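Long-range contacts in xyloglucan-specific endo-beta-1,4-glucanase GH12 (Aspergillus niveus, PDB 4NPR), which probably hydrolyses the internal beta-1,4-glucosidic linkages of xyloglucan with retention of configuration, acting as a family 12 endoglucanase: residues I68-K73 against F233-Y238; T107-Y112 against T189-S194. One frame throughout, in Å; residues are numbered along the deposited sequence.

Contact 1. Residues I68-K73 against F233-Y238; sequences IVWNTK and FTVSDY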
loop_
_atom_site.group_PDB
_atom_site.type_symbol
_atom_site.label_atom_id
_atom_site.label_comp_id
_atom_site.label_asym_id
_atom_site.label_seq_id
_atom_site.Cartn_x
_atom_site.Cartn_y
_atom_site.Cartn_z
ATOM N N ILE A 68 4.438 -2.441 14.239
ATOM C CA ILE A 68 5.316 -3.441 13.622
ATOM C C ILE A 68 6.523 -2.730 12.999
ATOM O O ILE A 68 6.383 -1.596 12.519
ATOM C CB ILE A 68 4.581 -4.334 12.603
ATOM C CG1 ILE A 68 5.525 -5.400 12.016
ATOM C CG2 ILE A 68 3.972 -3.533 11.454
ATOM C CD1 ILE A 68 4.801 -6.570 11.357
ATOM N N VAL A 69 7.699 -3.364 13.111
ATOM C CA VAL A 69 8.970 -2.889 12.565
ATOM C C VAL A 69 9.464 -3.989 11.624
ATOM O O VAL A 69 9.563 -5.153 12.015
ATOM C CB VAL A 69 10.000 -2.638 13.729
ATOM C CG1 VAL A 69 11.363 -2.129 13.235
ATOM C CG2 VAL A 69 9.382 -1.682 14.776
ATOM N N TRP A 70 9.709 -3.642 10.369
ATOM C CA TRP A 70 10.132 -4.633 9.384
ATOM C C TRP A 70 10.883 -3.982 8.260
ATOM O O TRP A 70 10.995 -2.741 8.225
ATOM C CB TRP A 70 8.938 -5.390 8.797
ATOM C CG TRP A 70 7.899 -4.552 8.035
ATOM C CD1 TRP A 70 6.902 -3.773 8.573
ATOM C CD2 TRP A 70 7.726 -4.475 6.604
ATOM N NE1 TRP A 70 6.125 -3.218 7.563
ATOM C CE2 TRP A 70 6.612 -3.639 6.353
ATOM C CE3 TRP A 70 8.396 -5.034 5.521
ATOM C CZ2 TRP A 70 6.176 -3.358 5.060
ATOM C CZ3 TRP A 70 7.963 -4.750 4.250
ATOM C CH2 TRP A 70 6.876 -3.923 4.023
ATOM N N ASN A 71 11.373 -4.826 7.341
ATOM C CA ASN A 71 11.961 -4.354 6.104
ATOM C C ASN A 71 11.930 -5.356 4.968
ATOM O O ASN A 71 11.654 -6.555 5.145
ATOM C CB ASN A 71 13.411 -3.913 6.325
ATOM C CG ASN A 71 14.370 -5.081 6.474
ATOM O OD1 ASN A 71 14.478 -5.955 5.589
ATOM N ND2 ASN A 71 15.102 -5.093 7.598
ATOM N N THR A 72 12.256 -4.851 3.794
ATOM C CA THR A 72 12.471 -5.707 2.680
ATOM C C THR A 72 13.636 -5.201 1.813
ATOM O O THR A 72 13.887 -4.001 1.740
ATOM C CB THR A 72 11.162 -5.836 1.886
ATOM O OG1 THR A 72 11.325 -6.834 0.878
ATOM C CG2 THR A 72 10.785 -4.550 1.225
ATOM N N LYS A 73 14.301 -6.132 1.136
ATOM C CA LYS A 73 15.480 -5.859 0.361
ATOM C C LYS A 73 15.321 -6.499 -0.963
ATOM O O LYS A 73 14.832 -7.622 -1.043
ATOM C CB LYS A 73 16.678 -6.476 1.052
ATOM C CG LYS A 73 16.887 -5.860 2.420
ATOM C CD LYS A 73 18.046 -6.418 3.219
ATOM C CE LYS A 73 18.294 -5.482 4.402
ATOM N NZ LYS A 73 18.578 -6.248 5.643
ATOM N N PHE A 233 14.096 -1.138 1.882
ATOM C CA PHE A 233 12.951 -0.400 2.363
ATOM C C PHE A 233 12.785 -0.788 3.841
ATOM O O PHE A 233 12.582 -1.944 4.168
ATOM C CB PHE A 233 11.718 -0.753 1.548
ATOM C CG PHE A 233 10.448 -0.174 2.091
ATOM C CD1 PHE A 233 10.236 1.202 2.084
ATOM C CD2 PHE A 233 9.462 -0.995 2.610
ATOM C CE1 PHE A 233 9.079 1.736 2.569
ATOM C CE2 PHE A 233 8.269 -0.456 3.076
ATOM C CZ PHE A 233 8.081 0.899 3.050
ATOM N N THR A 234 12.895 0.216 4.698
ATOM C CA THR A 234 13.005 0.100 6.125
ATOM C C THR A 234 11.776 0.786 6.666
ATOM O O THR A 234 11.593 1.991 6.496
ATOM C CB THR A 234 14.249 0.874 6.644
ATOM O OG1 THR A 234 15.421 0.382 5.996
ATOM C CG2 THR A 234 14.442 0.717 8.119
ATOM N N VAL A 235 10.934 0.001 7.311
ATOM C CA VAL A 235 9.774 0.510 8.037
ATOM C C VAL A 235 10.114 0.502 9.517
ATOM O O VAL A 235 10.136 -0.538 10.123
ATOM C CB VAL A 235 8.552 -0.373 7.762
ATOM C CG1 VAL A 235 7.400 -0.030 8.675
ATOM C CG2 VAL A 235 8.169 -0.254 6.299
ATOM N N SER A 236 10.396 1.652 10.103
ATOM C CA SER A 236 10.924 1.638 11.452
ATOM C C SER A 236 9.778 1.697 12.476
ATOM O O SER A 236 9.965 1.372 13.646
ATOM C CB SER A 236 12.052 2.678 11.629
ATOM O OG SER A 236 11.588 3.961 11.384
ATOM N N ASP A 237 8.587 2.072 12.013
ATOM C CA ASP A 237 7.354 1.788 12.706
ATOM C C ASP A 237 6.112 1.999 11.819
ATOM O O ASP A 237 6.051 2.908 10.994
ATOM C CB ASP A 237 7.257 2.582 14.004
ATOM C CG ASP A 237 7.068 4.020 13.767
ATOM O OD1 ASP A 237 8.062 4.658 13.344
ATOM O OD2 ASP A 237 5.922 4.513 13.984
ATOM N N TYR A 238 5.159 1.104 11.978
ATOM C CA TYR A 238 3.925 1.125 11.241
ATOM C C TYR A 238 2.839 0.629 12.188
ATOM O O TYR A 238 3.031 -0.368 12.887
ATOM C CB TYR A 238 3.961 0.228 9.971
ATOM C CG TYR A 238 2.591 0.133 9.295
ATOM C CD1 TYR A 238 2.087 1.192 8.546
ATOM C CD2 TYR A 238 1.774 -0.962 9.488
ATOM C CE1 TYR A 238 0.810 1.164 7.986
ATOM C CE2 TYR A 238 0.505 -1.022 8.937
ATOM C CZ TYR A 238 0.021 0.032 8.168
ATOM O OH TYR A 238 -1.235 -0.047 7.598
#
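The indole of W70 has V235 lying across one of its faces: CB of V235 stands 3.9 Å from the centroid of the five-membered ring, close to the ring normal, a CH-pi contact. CG2 of the same valine reaches on to CE2 of W70, at 3.7 Å. F233 meets the benzo end of the indole differently, turning its ring edge toward W70 in an offset edge-to-face pair with planes at 74°. CH2 of W70 lies at the phenyl edge, in its plane, 3.9 Å from F233 CE2, and CG2 of T72 sits at the phenyl edge as well. At the other end, CG2 of I68 touches the edge of the Y238 ring. What swings the indole over V235 is chi1 of W70, 62°, which sets CG between the backbone N and the carbonyl carbon. I68, W70, T72, F233, V235 and Y238 all share one face of the antiparallel sheet, the face turned into the core of the beta-jelly roll, where T72 and F233 meet T223 of the opposing sheet and W70 meets L41. Backbone bonds run in both directions between T72 and F233 and between W70 and V235; the bond from F233 N to T72 O is 2.9 Å and nearly straight at 173°. Between W70 and I68 the register slips by one residue, a beta bulge that places both S236 and D237 opposite V69. Past it, I68 N donates to Y238 O at 2.8 Å, while the return bond from Y238 N to I68 O is weak. At the bulge, CG2 of V69 lies 3.3 Å from S236 O. The hydroxyl of T72 is turned to strand 53-64, on the side away from F233, where it bonds with T58 OG1, the carbonyl of C57 and the side-chain amide of Q56.

Contact 2. Residues T107-Y112 against T189-S194; sequences TWKWNY and TTNSFS. With SO4 (sulfate ion), chain C.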
loop_
_atom_site.group_PDB
_atom_site.type_symbol
_atom_site.label_atom_id
_atom_site.label_comp_id
_atom_site.label_asym_id
_atom_site.label_seq_id
_atom_site.Cartn_x
_atom_site.Cartn_y
_atom_site.Cartn_z
ATOM N N THR A 107 -0.006 5.279 11.781
ATOM C CA THR A 107 1.248 6.014 11.821
ATOM C C THR A 107 2.323 5.190 11.131
ATOM O O THR A 107 2.434 4.002 11.381
ATOM C CB THR A 107 1.680 6.338 13.289
ATOM O OG1 THR A 107 0.715 7.214 13.921
ATOM C CG2 THR A 107 3.111 7.002 13.330
ATOM N N TRP A 108 3.136 5.839 10.298
ATOM C CA TRP A 108 4.066 5.140 9.442
ATOM C C TRP A 108 5.283 6.010 9.298
ATOM O O TRP A 108 5.169 7.173 8.988
ATOM C CB TRP A 108 3.450 4.904 8.048
ATOM C CG TRP A 108 4.097 3.856 7.172
ATOM C CD1 TRP A 108 5.132 3.013 7.502
ATOM C CD2 TRP A 108 3.678 3.464 5.857
ATOM N NE1 TRP A 108 5.411 2.168 6.449
ATOM C CE2 TRP A 108 4.514 2.412 5.441
ATOM C CE3 TRP A 108 2.671 3.895 5.003
ATOM C CZ2 TRP A 108 4.388 1.810 4.211
ATOM C CZ3 TRP A 108 2.535 3.294 3.775
ATOM C CH2 TRP A 108 3.392 2.257 3.389
ATOM N N LYS A 109 6.442 5.408 9.528
ATOM C CA LYS A 109 7.703 5.988 9.234
ATOM C C LYS A 109 8.502 4.995 8.378
ATOM O O LYS A 109 8.667 3.813 8.761
ATOM C CB LYS A 109 8.438 6.240 10.557
ATOM C CG LYS A 109 9.921 6.593 10.403
ATOM C CD LYS A 109 10.035 7.845 9.537
ATOM C CE LYS A 109 11.402 8.481 9.650
ATOM N NZ LYS A 109 12.339 7.753 8.773
ATOM N N TRP A 110 9.023 5.447 7.244
ATOM C CA TRP A 110 9.826 4.587 6.354
ATOM C C TRP A 110 10.998 5.309 5.752
ATOM O O TRP A 110 11.077 6.541 5.763
ATOM C CB TRP A 110 8.996 4.007 5.208
ATOM C CG TRP A 110 8.331 5.041 4.332
ATOM C CD1 TRP A 110 7.135 5.573 4.531
ATOM C CD2 TRP A 110 8.865 5.674 3.138
ATOM N NE1 TRP A 110 6.855 6.523 3.549
ATOM C CE2 TRP A 110 7.905 6.598 2.687
ATOM C CE3 TRP A 110 10.060 5.563 2.429
ATOM C CZ2 TRP A 110 8.067 7.353 1.534
ATOM C CZ3 TRP A 110 10.234 6.371 1.271
ATOM C CH2 TRP A 110 9.247 7.245 0.854
ATOM N N ASN A 111 11.886 4.495 5.201
ATOM C CA ASN A 111 13.076 4.950 4.486
ATOM C C ASN A 111 13.477 4.022 3.317
ATOM O O ASN A 111 13.345 2.828 3.403
ATOM C CB ASN A 111 14.249 5.073 5.466
ATOM C CG ASN A 111 15.423 5.753 4.834
ATOM O OD1 ASN A 111 15.313 6.940 4.455
ATOM N ND2 ASN A 111 16.528 5.003 4.601
ATOM N N TYR A 112 13.988 4.597 2.232
ATOM C CA TYR A 112 14.495 3.812 1.121
ATOM C C TYR A 112 15.954 4.107 0.929
ATOM O O TYR A 112 16.363 5.258 1.031
ATOM C CB TYR A 112 13.741 4.119 -0.203
ATOM C CG TYR A 112 12.949 2.922 -0.759
ATOM C CD1 TYR A 112 13.577 1.740 -1.081
ATOM C CD2 TYR A 112 11.589 2.995 -0.954
ATOM C CE1 TYR A 112 12.881 0.669 -1.589
ATOM C CE2 TYR A 112 10.868 1.927 -1.476
ATOM C CZ TYR A 112 11.521 0.747 -1.781
ATOM O OH TYR A 112 10.810 -0.336 -2.260
ATOM N N THR A 189 7.232 13.638 -1.670
ATOM C CA THR A 189 7.600 12.438 -0.962
ATOM C C THR A 189 7.534 12.677 0.530
ATOM O O THR A 189 8.125 13.621 1.015
ATOM C CB THR A 189 9.023 12.087 -1.291
ATOM O OG1 THR A 189 9.072 11.847 -2.704
ATOM C CG2 THR A 189 9.499 10.885 -0.438
ATOM N N THR A 190 6.902 11.742 1.242
ATOM C CA THR A 190 6.502 11.898 2.616
ATOM C C THR A 190 6.818 10.638 3.415
ATOM O O THR A 190 6.021 9.695 3.471
ATOM C CB THR A 190 5.006 12.150 2.651
ATOM O OG1 THR A 190 4.715 13.324 1.848
ATOM C CG2 THR A 190 4.533 12.350 4.067
ATOM N N ASN A 191 8.002 10.612 4.041
ATOM C CA ASN A 191 8.419 9.447 4.770
ATOM C C ASN A 191 7.918 9.354 6.190
ATOM O O ASN A 191 8.087 8.341 6.797
ATOM C CB ASN A 191 9.929 9.289 4.716
ATOM C CG ASN A 191 10.633 10.060 5.803
ATOM O OD1 ASN A 191 10.046 10.460 6.806
ATOM N ND2 ASN A 191 11.897 10.225 5.632
ATOM N N SER A 192 7.289 10.392 6.712
ATOM C CA SER A 192 6.685 10.344 8.070
ATOM C C SER A 192 5.246 10.768 7.964
ATOM O O SER A 192 4.977 11.785 7.320
ATOM C CB SER A 192 7.383 11.329 9.024
ATOM O OG SER A 192 8.714 10.912 9.251
ATOM N N PHE A 193 4.340 10.019 8.597
ATOM C CA PHE A 193 2.900 10.272 8.509
ATOM C C PHE A 193 2.142 9.755 9.715
ATOM O O PHE A 193 2.376 8.661 10.161
ATOM C CB PHE A 193 2.303 9.575 7.262
ATOM C CG PHE A 193 0.774 9.654 7.166
ATOM C CD1 PHE A 193 0.144 10.834 6.794
ATOM C CD2 PHE A 193 -0.014 8.548 7.435
ATOM C CE1 PHE A 193 -1.246 10.917 6.722
ATOM C CE2 PHE A 193 -1.390 8.615 7.372
ATOM C CZ PHE A 193 -2.015 9.798 7.017
ATOM N N SER A 194 1.191 10.545 10.193
ATOM C CA SER A 194 0.233 10.122 11.218
ATOM C C SER A 194 -1.146 10.742 10.926
ATOM O O SER A 194 -1.294 11.959 10.811
ATOM C CB SER A 194 0.725 10.490 12.630
ATOM O OG SER A 194 -0.129 9.978 13.641
HETATM S S SO4 C . 1.956 4.210 17.273
HETATM O O1 SO4 C . 1.901 5.479 16.503
HETATM O O2 SO4 C . 2.599 3.198 16.393
HETATM O O3 SO4 C . 2.779 4.445 18.495
HETATM O O4 SO4 C . 0.583 3.758 17.671
#
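OG1 of T107 and OG of S194 share a hydrogen bond of 2.9 Å, in which either hydroxyl could donate. A sulfate ion, probably from the crystallisation liquor, lies with O1 3.3 Å from T107 OG1, at best a weak bond, since the T107 proton may go to S194 instead; the hydroxyls of T67 and S239 are hydrogen-bonded to the same ion. Farther along, the carbonyl of N191 receives W110 N at 3.1 Å, and CA of K109 makes a C-H contact with the same oxygen. W108 and F193 exchange backbone bonds in both directions, their side chains on the inner face near L143 and Y123. CA of N191 lies over a face of the W110 indole, 3.8 Å from the five-membered ring centroid. The indole NE1 makes a weak bond to T190 O, and CH2 of W110 meets CG2 of T189. On the outer face K109 runs alongside N191 and bends at chi2 (59°), laying CD 3.4 Å from S192 OG. S192 OG donates to N191 OD1 at 2.8 Å, restraining the amide's rotation. The face of T107, K109, S192 and S194 can thus meet solvent, while W108 and F193 bury against the opposing sheet.

In the fold
Both contacts belong to the same antiparallel sheet of the jelly roll, their centres about 10 Å apart. Four neighbouring strands of this sheet run in the order 67-77, 231-240, 105-113, 192-196, so contact 1 joins the first two of these strands and contact 2 the last two, with 192-196 at one margin of the sheet. They meet in the middle, where T234 O and D237 O probably accept N111 N and K109 N, and F233 CE1 packs on W110 CB. Along the chain, contact 2 is nested inside the long connection closed by contact 1. The C-terminal strand thus inserts between two earlier ones, tying distant parts of the sequence into one continuous sheet that packs on the second.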